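Long-range contact in lipolytic protein G-D-S-L family (Chitinophaga pinensis, PDB 4Q7Q), which is of unknown function but probably hydrolyses ester bonds as a lipase or acylhydrolase of the SGNH hydrolase clan: residues P174-L184 against I246-V254. Residues are numbered along the deposited sequence; the frame is centred on the assembly and turned at random.
Sequences PVVDLYHHPLL and IIASALADV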
loop_
_atom_site.group_PDB
_atom_site.type_symbol
_atom_site.label_atom_id
_atom_site.label_comp_id
_atom_site.label_asym_id
_atom_site.label_seq_id
_atom_site.Cartn_x
_atom_site.Cartn_y
_atom_site.Cartn_z
ATOM N N PRO A 174 12.488 8.325 8.780
ATOM C CA PRO A 174 12.802 7.055 8.117
ATOM C C PRO A 174 11.707 6.618 7.146
ATOM O O PRO A 174 10.519 6.855 7.387
ATOM C CB PRO A 174 12.881 6.062 9.275
ATOM C CG PRO A 174 13.041 6.891 10.509
ATOM C CD PRO A 174 12.335 8.172 10.234
ATOM N N VAL A 175 12.122 5.979 6.058
ATOM C CA VAL A 175 11.202 5.482 5.051
ATOM C C VAL A 175 11.443 3.995 4.803
ATOM O O VAL A 175 12.575 3.566 4.572
ATOM C CB VAL A 175 11.364 6.242 3.717
ATOM C CG1 VAL A 175 10.433 5.669 2.668
ATOM C CG2 VAL A 175 11.103 7.724 3.911
ATOM N N VAL A 176 10.384 3.201 4.895
ATOM C CA VAL A 176 10.436 1.815 4.459
ATOM C C VAL A 176 10.187 1.814 2.961
ATOM O O VAL A 176 9.084 2.125 2.512
ATOM C CB VAL A 176 9.362 0.970 5.155
ATOM C CG1 VAL A 176 9.378 -0.460 4.616
ATOM C CG2 VAL A 176 9.574 0.989 6.659
ATOM N N ASP A 177 11.211 1.476 2.184
ATOM C CA ASP A 177 11.090 1.525 0.726
ATOM C C ASP A 177 10.638 0.176 0.184
ATOM O O ASP A 177 11.462 -0.656 -0.201
ATOM C CB ASP A 177 12.411 1.940 0.076
ATOM C CG ASP A 177 12.252 2.344 -1.384
ATOM O OD1 ASP A 177 11.172 2.114 -1.960
ATOM O OD2 ASP A 177 13.219 2.896 -1.959
ATOM N N LEU A 178 9.330 -0.043 0.149
ATOM C CA LEU A 178 8.807 -1.270 -0.447
ATOM C C LEU A 178 8.961 -1.283 -1.966
ATOM O O LEU A 178 9.166 -2.340 -2.559
ATOM C CB LEU A 178 7.338 -1.487 -0.085
ATOM C CG LEU A 178 7.017 -1.545 1.408
ATOM C CD1 LEU A 178 5.530 -1.736 1.585
ATOM C CD2 LEU A 178 7.810 -2.662 2.086
ATOM N N TYR A 179 8.846 -0.115 -2.592
ATOM C CA TYR A 179 8.893 -0.045 -4.047
ATOM C C TYR A 179 10.190 -0.650 -4.574
ATOM O O TYR A 179 10.183 -1.424 -5.532
ATOM C CB TYR A 179 8.738 1.393 -4.568
ATOM C CG TYR A 179 8.518 1.376 -6.058
ATOM C CD1 TYR A 179 9.592 1.239 -6.927
ATOM C CD2 TYR A 179 7.239 1.423 -6.598
ATOM C CE1 TYR A 179 9.415 1.160 -8.279
ATOM C CE2 TYR A 179 7.050 1.359 -7.975
ATOM C CZ TYR A 179 8.148 1.229 -8.803
ATOM O OH TYR A 179 7.996 1.142 -10.162
ATOM N N HIS A 180 11.305 -0.304 -3.937
ATOM C CA HIS A 180 12.604 -0.789 -4.388
ATOM C C HIS A 180 13.121 -1.994 -3.607
ATOM O O HIS A 180 14.284 -2.372 -3.738
ATOM C CB HIS A 180 13.633 0.346 -4.383
ATOM C CG HIS A 180 13.251 1.508 -5.251
ATOM N ND1 HIS A 180 12.739 2.682 -4.741
ATOM C CD2 HIS A 180 13.307 1.673 -6.593
ATOM C CE1 HIS A 180 12.494 3.521 -5.733
ATOM N NE2 HIS A 180 12.830 2.934 -6.867
ATOM N N HIS A 181 12.255 -2.602 -2.804
ATOM C CA HIS A 181 12.628 -3.795 -2.057
ATOM C C HIS A 181 12.983 -4.926 -3.025
ATOM O O HIS A 181 12.197 -5.257 -3.903
ATOM C CB HIS A 181 11.473 -4.212 -1.144
ATOM C CG HIS A 181 11.858 -5.207 -0.094
ATOM N ND1 HIS A 181 12.305 -6.474 -0.395
ATOM C CD2 HIS A 181 11.853 -5.118 1.257
ATOM C CE1 HIS A 181 12.572 -7.122 0.728
ATOM N NE2 HIS A 181 12.303 -6.324 1.743
ATOM N N PRO A 182 14.178 -5.515 -2.873
ATOM C CA PRO A 182 14.625 -6.517 -3.850
ATOM C C PRO A 182 13.728 -7.760 -3.949
ATOM O O PRO A 182 13.788 -8.470 -4.957
ATOM C CB PRO A 182 16.034 -6.889 -3.363
ATOM C CG PRO A 182 16.077 -6.458 -1.930
ATOM C CD PRO A 182 15.184 -5.264 -1.828
ATOM N N LEU A 183 12.903 -8.014 -2.935
ATOM C CA LEU A 183 12.011 -9.170 -2.965
ATOM C C LEU A 183 10.623 -8.856 -3.528
ATOM O O LEU A 183 9.869 -9.769 -3.872
ATOM C CB LEU A 183 11.868 -9.779 -1.568
ATOM C CG LEU A 183 13.140 -10.318 -0.921
ATOM C CD1 LEU A 183 12.834 -10.908 0.448
ATOM C CD2 LEU A 183 13.794 -11.358 -1.814
ATOM N N LEU A 184 10.288 -7.574 -3.620
ATOM C CA LEU A 184 8.931 -7.172 -3.982
ATOM C C LEU A 184 8.809 -6.766 -5.453
ATOM O O LEU A 184 8.515 -5.621 -5.779
ATOM C CB LEU A 184 8.440 -6.070 -3.033
ATOM C CG LEU A 184 8.424 -6.473 -1.553
ATOM C CD1 LEU A 184 7.902 -5.342 -0.672
ATOM C CD2 LEU A 184 7.598 -7.743 -1.353
ATOM N N ILE A 246 7.037 -9.906 4.598
ATOM C CA ILE A 246 8.158 -9.100 4.117
ATOM C C ILE A 246 7.996 -7.635 4.540
ATOM O O ILE A 246 8.938 -7.006 5.027
ATOM C CB ILE A 246 8.320 -9.229 2.585
ATOM C CG1 ILE A 246 8.744 -10.662 2.229
ATOM C CG2 ILE A 246 9.345 -8.227 2.068
ATOM C CD1 ILE A 246 8.530 -11.035 0.777
ATOM N N ILE A 247 6.798 -7.098 4.359
ATOM C CA ILE A 247 6.511 -5.736 4.799
ATOM C C ILE A 247 6.745 -5.571 6.307
ATOM O O ILE A 247 7.415 -4.634 6.741
ATOM C CB ILE A 247 5.064 -5.340 4.462
ATOM C CG1 ILE A 247 4.877 -5.289 2.946
ATOM C CG2 ILE A 247 4.723 -3.995 5.079
ATOM C CD1 ILE A 247 3.437 -5.100 2.513
ATOM N N ALA A 248 6.207 -6.486 7.106
ATOM C CA ALA A 248 6.347 -6.387 8.550
ATOM C C ALA A 248 7.807 -6.435 8.990
ATOM O O ALA A 248 8.208 -5.720 9.909
ATOM C CB ALA A 248 5.548 -7.473 9.240
ATOM N N SER A 249 8.603 -7.279 8.340
ATOM C CA SER A 249 10.019 -7.391 8.670
ATOM C C SER A 249 10.768 -6.096 8.368
ATOM O O SER A 249 11.606 -5.658 9.154
ATOM C CB SER A 249 10.660 -8.550 7.911
ATOM O OG SER A 249 12.050 -8.614 8.179
ATOM N N ALA A 250 10.463 -5.491 7.224
ATOM C CA ALA A 250 11.100 -4.239 6.828
ATOM C C ALA A 250 10.719 -3.135 7.807
ATOM O O ALA A 250 11.556 -2.316 8.196
ATOM C CB ALA A 250 10.699 -3.861 5.410
ATOM N N LEU A 251 9.451 -3.123 8.207
ATOM C CA LEU A 251 8.962 -2.118 9.140
ATOM C C LEU A 251 9.583 -2.315 10.515
ATOM O O LEU A 251 9.962 -1.351 11.180
ATOM C CB LEU A 251 7.436 -2.169 9.224
ATOM C CG LEU A 251 6.769 -1.123 10.121
ATOM C CD1 LEU A 251 7.191 0.288 9.717
ATOM C CD2 LEU A 251 5.249 -1.260 10.096
ATOM N N ALA A 252 9.705 -3.571 10.929
ATOM C CA ALA A 252 10.311 -3.867 12.221
ATOM C C ALA A 252 11.756 -3.373 12.309
ATOM O O ALA A 252 12.169 -2.867 13.350
ATOM C CB ALA A 252 10.216 -5.359 12.547
ATOM N N ASP A 253 12.510 -3.498 11.219
ATOM C CA ASP A 253 13.891 -3.015 11.192
ATOM C C ASP A 253 13.958 -1.513 11.469
ATOM O O ASP A 253 14.809 -1.044 12.222
ATOM C CB ASP A 253 14.558 -3.324 9.846
ATOM C CG ASP A 253 14.798 -4.808 9.634
ATOM O OD1 ASP A 253 14.796 -5.564 10.628
ATOM O OD2 ASP A 253 15.003 -5.218 8.472
ATOM N N VAL A 254 13.058 -0.759 10.848
ATOM C CA VAL A 254 13.024 0.686 11.044
ATOM C C VAL A 254 12.606 1.049 12.475
ATOM O O VAL A 254 13.199 1.926 13.106
ATOM C CB VAL A 254 12.094 1.353 10.025
ATOM C CG1 VAL A 254 11.836 2.799 10.414
ATOM C CG2 VAL A 254 12.705 1.264 8.630
HETATM O O HOH W 1 11.652 -7.437 4.515
#
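V176 sets its two methyl branches against helix 241-257 at the edge of the SGNH-hydrolase fold, where the outermost strand 175-176 of the five-stranded parallel sheet and the loop after it lie along one flank of that helix. CG1 of V176, anti to the backbone N (chi1 176°), is turned to A250 CB at 3.7 Å, which leaves CG2 to meet V254 CG2 and L251 CD1, the L251 side chain running across it at about a right angle. P174 CB extends the row to V254 CG1 at 3.6 Å. Farther along, L178 brings CD1 and CD2 to I247 CG1, again nearly perpendicular, the nearer being CD1 at 3.9 Å. V176, L178, I247 and L251 are buried; V125 and I127 of the neighbouring strand 123-127 close the sheet side, while Y33 of helix 33-40 touches I247, and L37 and I40 touch A252. Buried L184 continues this close apolar seam, sliding past I246 in the opposite direction with CD2 3.9 Å from I246 CG2, and L232 touches both. The looser, wetter side is formed by L183 and the water-bridged edge of H181. I246 CG2 lies over one face of the H181 imidazole, offset toward its rim, in a CH-pi contact 3.9 Å from the ring centroid. Exposed L183 stays farther off, its CB 4.3 Å from I246 CD1. The imidazole is also fixed from its own turn: L183 N donates to H181 ND1 over 3.0 Å, only 2° out of the ring plane. With an alanine at H181, I246 CG2 would probably lose the ring face it packs on, and the water and L183 N would each lose a partner. No direct hydrogen bond joins the segments; that one water bridges them, meeting H181 NE2 and donating to I246 O at 2.8 Å.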